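Local coordinates for protein vibralactone Cyclase (Boreostereum vibrans, PDB 6KD0) that catalyses the cyclization that forms the fused bicyclic beta-lactone of vibralactone, using an alpha/beta-hydrolase fold, at residues P56-E61 and D114-R119; R63-D68 and S162-P167; Y83-S88 and K93-L98. All blocks are in the same frame, centred on the assembly; numbering follows the deposited sequence.

Contact 1. Residues P56-E61 and D114-R119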
loop_
_atom_site.group_PDB
_atom_site.type_symbol
_atom_site.label_atom_id
_atom_site.label_comp_id
_atom_site.label_asym_id
_atom_site.label_seq_id
_atom_site.Cartn_x
_atom_site.Cartn_y
_atom_site.Cartn_z
ATOM N N PRO A 56 14.084 -18.492 -2.467
ATOM C CA PRO A 56 13.896 -19.808 -1.828
ATOM C C PRO A 56 12.559 -19.986 -1.138
ATOM O O PRO A 56 12.231 -21.119 -0.785
ATOM C CB PRO A 56 15.035 -19.886 -0.802
ATOM C CG PRO A 56 15.947 -18.760 -1.093
ATOM C CD PRO A 56 15.180 -17.733 -1.834
ATOM N N SER A 57 11.796 -18.921 -0.907
ATOM C CA SER A 57 10.481 -19.010 -0.299
ATOM C C SER A 57 9.357 -19.078 -1.324
ATOM O O SER A 57 8.200 -19.223 -0.931
ATOM C CB SER A 57 10.243 -17.822 0.633
ATOM O OG SER A 57 11.251 -17.752 1.618
ATOM N N LEU A 58 9.658 -18.977 -2.613
ATOM C CA LEU A 58 8.601 -19.052 -3.614
ATOM C C LEU A 58 7.950 -20.435 -3.566
ATOM O O LEU A 58 8.645 -21.438 -3.348
ATOM C CB LEU A 58 9.154 -18.796 -5.014
ATOM C CG LEU A 58 9.582 -17.390 -5.445
ATOM C CD1 LEU A 58 10.071 -17.432 -6.886
ATOM C CD2 LEU A 58 8.459 -16.377 -5.315
ATOM N N PRO A 59 6.636 -20.532 -3.762
ATOM C CA PRO A 59 6.019 -21.854 -3.881
ATOM C C PRO A 59 6.490 -22.558 -5.144
ATOM O O PRO A 59 6.918 -21.938 -6.124
ATOM C CB PRO A 59 4.512 -21.567 -3.943
ATOM C CG PRO A 59 4.355 -20.093 -4.163
ATOM C CD PRO A 59 5.677 -19.423 -3.938
ATOM N N SER A 60 6.392 -23.888 -5.103
ATOM C CA SER A 60 6.568 -24.708 -6.296
ATOM C C SER A 60 5.714 -24.164 -7.427
ATOM O O SER A 60 4.628 -23.627 -7.197
ATOM C CB SER A 60 6.168 -26.158 -6.006
ATOM O OG SER A 60 6.681 -26.591 -4.771
ATOM N N GLU A 61 6.214 -24.300 -8.651
ATOM C CA GLU A 61 5.531 -23.722 -9.801
ATOM C C GLU A 61 4.196 -24.392 -10.074
ATOM O O GLU A 61 3.351 -23.802 -10.750
ATOM C CB GLU A 61 6.427 -23.797 -11.039
ATOM C CG GLU A 61 7.667 -22.911 -10.941
ATOM C CD GLU A 61 8.583 -23.022 -12.153
ATOM O OE1 GLU A 61 8.417 -23.983 -12.945
ATOM O OE2 GLU A 61 9.473 -22.150 -12.298
ATOM N N ASP A 114 6.204 -6.161 -6.114
ATOM C CA ASP A 114 5.628 -7.078 -5.141
ATOM C C ASP A 114 5.387 -8.437 -5.758
ATOM O O ASP A 114 4.728 -9.289 -5.137
ATOM C CB ASP A 114 4.340 -6.494 -4.551
ATOM C CG ASP A 114 4.555 -5.095 -4.005
ATOM O OD1 ASP A 114 5.244 -4.964 -2.964
ATOM O OD2 ASP A 114 4.067 -4.123 -4.627
ATOM N N ASP A 115 5.948 -8.672 -6.946
ATOM C CA ASP A 115 5.614 -9.888 -7.682
ATOM C C ASP A 115 5.872 -11.146 -6.846
ATOM O O ASP A 115 4.968 -11.971 -6.643
ATOM C CB ASP A 115 6.410 -9.910 -8.986
ATOM C CG ASP A 115 5.939 -10.975 -9.944
ATOM O OD1 ASP A 115 4.779 -10.911 -10.402
ATOM O OD2 ASP A 115 6.749 -11.867 -10.256
ATOM N N TYR A 116 7.086 -11.296 -6.321
ATOM C CA TYR A 116 7.378 -12.489 -5.527
ATOM C C TYR A 116 6.505 -12.546 -4.282
ATOM O O TYR A 116 5.942 -13.605 -3.964
ATOM C CB TYR A 116 8.861 -12.544 -5.156
ATOM C CG TYR A 116 9.750 -13.019 -6.294
ATOM C CD1 TYR A 116 9.324 -12.946 -7.619
ATOM C CD2 TYR A 116 11.015 -13.519 -6.043
ATOM C CE1 TYR A 116 10.138 -13.371 -8.665
ATOM C CE2 TYR A 116 11.831 -13.953 -7.072
ATOM C CZ TYR A 116 11.392 -13.876 -8.376
ATOM O OH TYR A 116 12.208 -14.297 -9.385
ATOM N N ASP A 117 6.322 -11.406 -3.600
ATOM C CA ASP A 117 5.511 -11.431 -2.388
ATOM C C ASP A 117 4.113 -11.949 -2.703
ATOM O O ASP A 117 3.577 -12.788 -1.973
ATOM C CB ASP A 117 5.437 -10.039 -1.763
ATOM C CG ASP A 117 6.598 -9.749 -0.817
ATOM O OD1 ASP A 117 6.969 -10.643 -0.038
ATOM O OD2 ASP A 117 7.144 -8.624 -0.853
ATOM N N LEU A 118 3.541 -11.521 -3.838
ATOM C CA LEU A 118 2.172 -11.927 -4.148
ATOM C C LEU A 118 2.115 -13.386 -4.611
ATOM O O LEU A 118 1.143 -14.086 -4.290
ATOM C CB LEU A 118 1.552 -10.991 -5.192
ATOM C CG LEU A 118 1.283 -9.560 -4.680
ATOM C CD1 LEU A 118 0.725 -8.661 -5.777
ATOM C CD2 LEU A 118 0.337 -9.554 -3.465
ATOM N N ARG A 119 3.152 -13.871 -5.316
ATOM C CA ARG A 119 3.220 -15.302 -5.604
ATOM C C ARG A 119 3.144 -16.081 -4.305
ATOM O O ARG A 119 2.406 -17.071 -4.193
ATOM C CB ARG A 119 4.507 -15.659 -6.347
ATOM C CG ARG A 119 4.592 -15.182 -7.767
ATOM C CD ARG A 119 5.998 -15.412 -8.282
ATOM N NE ARG A 119 6.308 -14.610 -9.456
ATOM C CZ ARG A 119 6.765 -15.106 -10.601
ATOM N NH1 ARG A 119 6.963 -16.419 -10.739
ATOM N NH2 ARG A 119 7.033 -14.295 -11.598
#

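Contact 2. Residues R63-D68 and S162-P167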
loop_
_atom_site.group_PDB
_atom_site.type_symbol
_atom_site.label_atom_id
_atom_site.label_comp_id
_atom_site.label_asym_id
_atom_site.label_seq_id
_atom_site.Cartn_x
_atom_site.Cartn_y
_atom_site.Cartn_z
ATOM N N ARG A 63 1.956 -24.811 -7.875
ATOM C CA ARG A 63 1.006 -24.374 -6.863
ATOM C C ARG A 63 0.358 -23.032 -7.186
ATOM O O ARG A 63 -0.542 -22.597 -6.457
ATOM C CB ARG A 63 1.703 -24.307 -5.502
ATOM C CG ARG A 63 2.128 -25.687 -4.969
ATOM C CD ARG A 63 2.642 -25.599 -3.545
ATOM N NE ARG A 63 1.570 -25.352 -2.586
ATOM C CZ ARG A 63 0.830 -26.300 -2.020
ATOM N NH1 ARG A 63 1.040 -27.574 -2.318
ATOM N NH2 ARG A 63 -0.124 -25.971 -1.167
ATOM N N TYR A 64 0.786 -22.368 -8.252
ATOM C CA TYR A 64 0.156 -21.117 -8.649
ATOM C C TYR A 64 0.430 -20.894 -10.125
ATOM O O TYR A 64 1.368 -21.450 -10.693
ATOM C CB TYR A 64 0.684 -19.938 -7.825
ATOM C CG TYR A 64 2.111 -19.597 -8.176
ATOM C CD1 TYR A 64 3.164 -20.288 -7.593
ATOM C CD2 TYR A 64 2.411 -18.611 -9.116
ATOM C CE1 TYR A 64 4.474 -19.996 -7.923
ATOM C CE2 TYR A 64 3.720 -18.315 -9.455
ATOM C CZ TYR A 64 4.742 -19.004 -8.850
ATOM O OH TYR A 64 6.054 -18.729 -9.176
ATOM N N ARG A 65 -0.382 -20.042 -10.737
ATOM C CA ARG A 65 -0.103 -19.595 -12.091
ATOM C C ARG A 65 -0.342 -18.098 -12.157
ATOM O O ARG A 65 -1.034 -17.514 -11.314
ATOM C CB ARG A 65 -0.957 -20.323 -13.144
ATOM C CG ARG A 65 -2.449 -20.113 -12.977
ATOM C CD ARG A 65 -3.256 -20.996 -13.922
ATOM N NE ARG A 65 -4.686 -20.730 -13.787
ATOM C CZ ARG A 65 -5.341 -19.831 -14.515
ATOM N NH1 ARG A 65 -4.684 -19.128 -15.430
ATOM N NH2 ARG A 65 -6.645 -19.637 -14.329
ATOM N N LEU A 66 0.272 -17.484 -13.160
ATOM C CA LEU A 66 0.175 -16.054 -13.409
ATOM C C LEU A 66 -0.629 -15.830 -14.672
ATOM O O LEU A 66 -0.483 -16.578 -15.639
ATOM C CB LEU A 66 1.558 -15.426 -13.597
ATOM C CG LEU A 66 2.566 -15.742 -12.511
ATOM C CD1 LEU A 66 3.921 -15.146 -12.864
ATOM C CD2 LEU A 66 2.064 -15.228 -11.180
ATOM N N GLU A 67 -1.442 -14.774 -14.684
ATOM C CA GLU A 67 -2.145 -14.368 -15.892
ATOM C C GLU A 67 -2.020 -12.860 -16.050
ATOM O O GLU A 67 -2.361 -12.109 -15.134
ATOM C CB GLU A 67 -3.614 -14.799 -15.837
ATOM C CG GLU A 67 -4.375 -14.521 -17.112
ATOM C CD GLU A 67 -4.525 -15.750 -17.994
ATOM O OE1 GLU A 67 -5.287 -16.677 -17.626
ATOM O OE2 GLU A 67 -3.884 -15.784 -19.067
ATOM N N ASP A 68 -1.516 -12.416 -17.192
ATOM C CA ASP A 68 -1.362 -10.993 -17.455
ATOM C C ASP A 68 -2.473 -10.513 -18.369
ATOM O O ASP A 68 -2.868 -11.207 -19.308
ATOM C CB ASP A 68 -0.004 -10.689 -18.080
ATOM C CG ASP A 68 1.130 -10.818 -17.084
ATOM O OD1 ASP A 68 1.169 -10.036 -16.114
ATOM O OD2 ASP A 68 1.965 -11.731 -17.254
ATOM N N SER A 162 -13.081 -14.951 -14.418
ATOM C CA SER A 162 -12.167 -15.333 -15.485
ATOM C C SER A 162 -10.770 -15.664 -14.976
ATOM O O SER A 162 -10.005 -16.289 -15.711
ATOM C CB SER A 162 -12.120 -14.231 -16.545
ATOM O OG SER A 162 -11.369 -13.136 -16.086
ATOM N N PHE A 163 -10.421 -15.318 -13.728
ATOM C CA PHE A 163 -9.175 -15.832 -13.165
ATOM C C PHE A 163 -9.422 -16.539 -11.829
ATOM O O PHE A 163 -8.574 -16.513 -10.924
ATOM C CB PHE A 163 -8.112 -14.729 -13.059
ATOM C CG PHE A 163 -8.575 -13.474 -12.368
ATOM C CD1 PHE A 163 -8.401 -13.316 -11.008
ATOM C CD2 PHE A 163 -9.148 -12.433 -13.093
ATOM C CE1 PHE A 163 -8.819 -12.152 -10.360
ATOM C CE2 PHE A 163 -9.572 -11.277 -12.460
ATOM C CZ PHE A 163 -9.412 -11.136 -11.090
ATOM N N ASN A 164 -10.583 -17.205 -11.707
ATOM C CA ASN A 164 -10.902 -18.112 -10.597
ATOM C C ASN A 164 -11.104 -17.381 -9.271
ATOM O O ASN A 164 -10.915 -17.969 -8.202
ATOM C CB ASN A 164 -9.828 -19.196 -10.422
ATOM C CG ASN A 164 -9.890 -20.258 -11.491
ATOM O OD1 ASN A 164 -9.413 -20.062 -12.602
ATOM N ND2 ASN A 164 -10.476 -21.406 -11.151
ATOM N N ALA A 165 -11.495 -16.110 -9.316
ATOM C CA ALA A 165 -11.755 -15.327 -8.118
ATOM C C ALA A 165 -13.249 -15.069 -7.974
ATOM O O ALA A 165 -13.993 -15.035 -8.964
ATOM C CB ALA A 165 -11.000 -13.993 -8.150
ATOM N N ASP A 166 -13.686 -14.911 -6.731
ATOM C CA ASP A 166 -15.070 -14.545 -6.451
ATOM C C ASP A 166 -15.064 -13.567 -5.284
ATOM O O ASP A 166 -14.820 -13.965 -4.136
ATOM C CB ASP A 166 -15.927 -15.785 -6.156
ATOM C CG ASP A 166 -17.368 -15.437 -5.758
ATOM O OD1 ASP A 166 -17.744 -14.239 -5.764
ATOM O OD2 ASP A 166 -18.127 -16.382 -5.445
ATOM N N PRO A 167 -15.319 -12.280 -5.543
ATOM C CA PRO A 167 -15.245 -11.286 -4.464
ATOM C C PRO A 167 -16.280 -11.502 -3.382
ATOM O O PRO A 167 -16.114 -10.972 -2.276
ATOM C CB PRO A 167 -15.450 -9.951 -5.195
ATOM C CG PRO A 167 -16.110 -10.287 -6.475
ATOM C CD PRO A 167 -15.669 -11.686 -6.840
HETATM O O HOH W 1 -7.461 -17.735 -16.403
#

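Contact 3. Residues Y83-S88 and K93-L98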
loop_
_atom_site.group_PDB
_atom_site.type_symbol
_atom_site.label_atom_id
_atom_site.label_comp_id
_atom_site.label_asym_id
_atom_site.label_seq_id
_atom_site.Cartn_x
_atom_site.Cartn_y
_atom_site.Cartn_z
ATOM N N TYR A 83 -2.568 -13.485 -9.836
ATOM C CA TYR A 83 -1.815 -14.523 -9.148
ATOM C C TYR A 83 -2.861 -15.498 -8.633
ATOM O O TYR A 83 -3.644 -15.148 -7.739
ATOM C CB TYR A 83 -0.988 -13.944 -7.988
ATOM C CG TYR A 83 -0.020 -12.844 -8.376
ATOM C CD1 TYR A 83 -0.477 -11.550 -8.640
ATOM C CD2 TYR A 83 1.346 -13.088 -8.472
ATOM C CE1 TYR A 83 0.397 -10.548 -9.009
ATOM C CE2 TYR A 83 2.235 -12.082 -8.839
ATOM C CZ TYR A 83 1.746 -10.814 -9.104
ATOM O OH TYR A 83 2.615 -9.809 -9.481
ATOM N N ILE A 84 -2.886 -16.703 -9.195
ATOM C CA ILE A 84 -4.006 -17.625 -9.067
ATOM C C ILE A 84 -3.486 -18.904 -8.426
ATOM O O ILE A 84 -2.574 -19.526 -8.973
ATOM C CB ILE A 84 -4.633 -17.924 -10.438
ATOM C CG1 ILE A 84 -4.994 -16.606 -11.135
ATOM C CG2 ILE A 84 -5.808 -18.899 -10.287
ATOM C CD1 ILE A 84 -5.068 -16.686 -12.645
ATOM N N PRO A 85 -4.011 -19.321 -7.266
ATOM C CA PRO A 85 -3.580 -20.594 -6.671
ATOM C C PRO A 85 -4.061 -21.771 -7.497
ATOM O O PRO A 85 -5.186 -21.777 -8.005
ATOM C CB PRO A 85 -4.238 -20.600 -5.286
ATOM C CG PRO A 85 -5.294 -19.563 -5.315
ATOM C CD PRO A 85 -5.021 -18.620 -6.457
ATOM N N THR A 86 -3.194 -22.781 -7.616
ATOM C CA THR A 86 -3.500 -23.958 -8.418
ATOM C C THR A 86 -3.055 -25.231 -7.721
ATOM O O THR A 86 -2.666 -26.190 -8.390
ATOM C CB THR A 86 -2.844 -23.905 -9.802
ATOM O OG1 THR A 86 -1.416 -23.914 -9.663
ATOM C CG2 THR A 86 -3.273 -22.690 -10.581
ATOM N N SER A 87 -3.072 -25.253 -6.384
ATOM C CA SER A 87 -2.716 -26.470 -5.658
ATOM C C SER A 87 -3.913 -27.365 -5.360
ATOM O O SER A 87 -3.726 -28.562 -5.103
ATOM C CB SER A 87 -1.987 -26.131 -4.357
ATOM O OG SER A 87 -2.752 -25.276 -3.523
ATOM N N SER A 88 -5.128 -26.822 -5.367
ATOM C CA SER A 88 -6.307 -27.663 -5.200
ATOM C C SER A 88 -6.424 -28.657 -6.356
ATOM O O SER A 88 -6.150 -28.303 -7.508
ATOM C CB SER A 88 -7.568 -26.809 -5.131
ATOM O OG SER A 88 -8.725 -27.626 -5.141
ATOM N N LYS A 93 -12.258 -24.430 -8.777
ATOM C CA LYS A 93 -12.454 -23.735 -7.513
ATOM C C LYS A 93 -12.256 -22.233 -7.694
ATOM O O LYS A 93 -11.404 -21.801 -8.474
ATOM C CB LYS A 93 -11.469 -24.284 -6.476
ATOM C CG LYS A 93 -11.772 -23.930 -5.037
ATOM C CD LYS A 93 -10.847 -24.717 -4.113
ATOM C CE LYS A 93 -10.780 -24.135 -2.706
ATOM N NZ LYS A 93 -12.046 -24.275 -1.947
ATOM N N THR A 94 -13.056 -21.437 -6.980
ATOM C CA THR A 94 -12.901 -19.987 -6.937
ATOM C C THR A 94 -12.444 -19.553 -5.550
ATOM O O THR A 94 -12.750 -20.197 -4.542
ATOM C CB THR A 94 -14.200 -19.261 -7.310
ATOM O OG1 THR A 94 -15.231 -19.631 -6.389
ATOM C CG2 THR A 94 -14.626 -19.625 -8.723
ATOM N N TYR A 95 -11.720 -18.445 -5.504
ATOM C CA TYR A 95 -11.025 -17.998 -4.308
ATOM C C TYR A 95 -11.396 -16.562 -3.986
ATOM O O TYR A 95 -11.873 -15.831 -4.859
ATOM C CB TYR A 95 -9.506 -18.100 -4.503
ATOM C CG TYR A 95 -9.076 -19.489 -4.871
ATOM C CD1 TYR A 95 -8.825 -20.437 -3.887
ATOM C CD2 TYR A 95 -8.959 -19.867 -6.202
ATOM C CE1 TYR A 95 -8.440 -21.723 -4.215
ATOM C CE2 TYR A 95 -8.564 -21.154 -6.545
ATOM C CZ TYR A 95 -8.308 -22.072 -5.551
ATOM O OH TYR A 95 -7.922 -23.344 -5.914
ATOM N N PRO A 96 -11.179 -16.123 -2.740
ATOM C CA PRO A 96 -11.326 -14.693 -2.439
ATOM C C PRO A 96 -10.350 -13.867 -3.261
ATOM O O PRO A 96 -9.405 -14.388 -3.869
ATOM C CB PRO A 96 -11.024 -14.595 -0.940
ATOM C CG PRO A 96 -11.147 -16.024 -0.410
ATOM C CD PRO A 96 -10.792 -16.915 -1.555
ATOM N N LEU A 97 -10.592 -12.551 -3.270
ATOM C CA LEU A 97 -9.951 -11.614 -4.191
ATOM C C LEU A 97 -9.140 -10.599 -3.395
ATOM O O LEU A 97 -9.697 -9.897 -2.548
ATOM C CB LEU A 97 -11.015 -10.884 -5.021
ATOM C CG LEU A 97 -10.749 -10.474 -6.470
ATOM C CD1 LEU A 97 -11.546 -9.227 -6.867
ATOM C CD2 LEU A 97 -9.293 -10.305 -6.762
ATOM N N LEU A 98 -7.840 -10.514 -3.668
ATOM C CA LEU A 98 -6.966 -9.507 -3.078
ATOM C C LEU A 98 -6.485 -8.559 -4.173
ATOM O O LEU A 98 -5.874 -9.001 -5.149
ATOM C CB LEU A 98 -5.761 -10.158 -2.397
ATOM C CG LEU A 98 -4.679 -9.188 -1.907
ATOM C CD1 LEU A 98 -5.160 -8.373 -0.706
ATOM C CD2 LEU A 98 -3.392 -9.940 -1.577
HETATM O O HOH W 2 -5.418 -24.001 -4.953
#

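Contact 1. Residues P56-E61 and D114-R119
Leu-58 and Pro-59, in the loop between helix 35-54 and strand 64-73 of this alpha/beta-hydrolase fold, pack on the first turn of helix 115-125 at the protein surface. Leu-58 holds CG anti to its carbonyl carbon (chi1 -73°), and its two methyls lie over one face of the Tyr-116 ring, spaced along its length. CD1 sits over the ring face in a CH-pi contact, 4.0 Å from the centroid and 16° off the normal. CD2 rests nearer the root of the ring, 3.7 Å from Tyr-116 CG, and also meets Arg-119 CD at 4.0 Å. Next along the loop, Pro-59 lays its CG against the backbone of the same helix, 3.6 Å from Arg-119 O. On the helix, one face of the Arg-119 guanidinium lies against Tyr-116 CE1, while NH1 reaches Tyr-64 OH. A methionine in place of Arg-119 would probably leave the Asp-115 carboxylate without its in-helix counter-charge and the Tyr-64 hydroxyl without this partner. The grip on Asp-115 is side-on and falls on a single oxygen: OD2 takes Arg-119 NH2 at 2.8 Å through its syn lone pair, and Arg-119 NE at 2.9 Å from above the carboxylate plane.

Contact 2. Residues R63-D68 and S162-P167
A slender polar contact at the protein surface joins Arg-65, on strand 64-73 at the margin of the sheet, to Asn-164, in the loop between helix 144-158 and strand 171-176. Its direct link is one weak hydrogen bond, from Arg-65 NH2 to Asn-164 OD1 at 3.3 Å, bent to 135° at the hydrogen. Asn-164 OD1 lies at the guanidinium edge, near its plane, but the amide itself stands almost square to that plane, 82° away. Arg-65 starts from the crowded position, CG between backbone N and carbonyl carbon (chi1 61°), and then runs extended to NE, which carries its head across to the loop.

Water 1 makes a second, firmer bridge. It accepts from Arg-65 NH2 at 2.9 Å and donates both to Ser-162 O at 3.0 Å and to Glu-67 OE1 at 2.7 Å. Glu-67, two residues along the same strand, also forms a salt bridge with Arg-65, its hydrogen bond from NH1 to OE1 weak at 3.3 Å, so the guanidinium meets carboxylate, water and amide oxygens all along its edge. The other end of the Asn-164 amide is better occupied: ND2 donates to the backbone oxygens of Lys-91 and Lys-93, which fixes the rotation that offers OD1 to the arginine. The residue itself has left-handed backbone angles, as asparagine often does in tight turns. The whole is a water-assisted tie between the hairpin of the first two strands, 64-73 with 76-85, and a helix-to-strand loop of the alpha/beta-hydrolase fold.

Contact 3. Residues Y83-S88 and K93-L98
Pro-85 packs its CG on the Tyr-95 ring where the chain leaves strand 76-85 and turns back toward strand 97-101. In the mixed sheet of the alpha/beta-hydrolase fold these two strands are not neighbours, since strand 128-132 runs between them, and the connection has to pass the start of that strand. Pro-85 lies beside that start, touching Cys-128 as well as the tyrosine.

This is a well-centred CH-pi contact. Pro-85 CG stands over the middle of the Tyr-95 ring, 3.6 Å from the centroid and only 4° off the normal, so all six ring carbons are about equally far from it. Tyr-95 has CG anti to its carbonyl carbon (chi1 -56°), and its ring reaches across toward the other segment, the proline and tyrosine side chains passing alongside, each heading toward the other's backbone. The far rim of the ring also approaches the proline backbone, with CE2 3.7 Å from Pro-85 O.

Farther out, the phenol oxygen meets the turn: Tyr-95 OH lies 3.6 Å from Ser-88 CB. Ser-88 sets OG opposite its own backbone N (chi1 173°), which brings that oxygen alongside the Lys-93 chain, 3.7 Å from CD. OG accepts a hydrogen bond from Asp-90 N in the same turn. Lys-93 thus contributes aliphatic carbons to the contact, staying extended until its last torsion, where the chain bends before NZ. Gln-126 adds a further side-chain contact to Tyr-95. The polar end of the tyrosine is tied to the turn by water 2, which lies 2.8 Å from Tyr-95 OH, accepts from Ser-88 N at 2.9 Å and donates to Ser-87 OG at 3.3 Å.

Overall arrangement
All three contacts lie on one side of the chain's centre, at the hairpin end of the sheet. Contacts 2 and 3 are close, their centres about 6 Å apart, while contact 1 lies about 15 Å from contact 2 and 14 Å from contact 3. Along the chain, contacts 1 and 2 alternate their segments, and both segments of contact 3 come after their first segments and before their second. Strands 64-73 and 76-85, adjacent in the sheet, carry contacts 2 and 3. Backbone bonds from Asn-164 and Asp-166 to Tyr-95 fuse these two; Tyr-83 OH, bonded to Asp-115 OD1, joins contact 3 to helix 115-125. Together they join the first two strands and the loop before them to helix 115-125 and to the loop before strand 171-176, which leads to a probable nucleophile elbow.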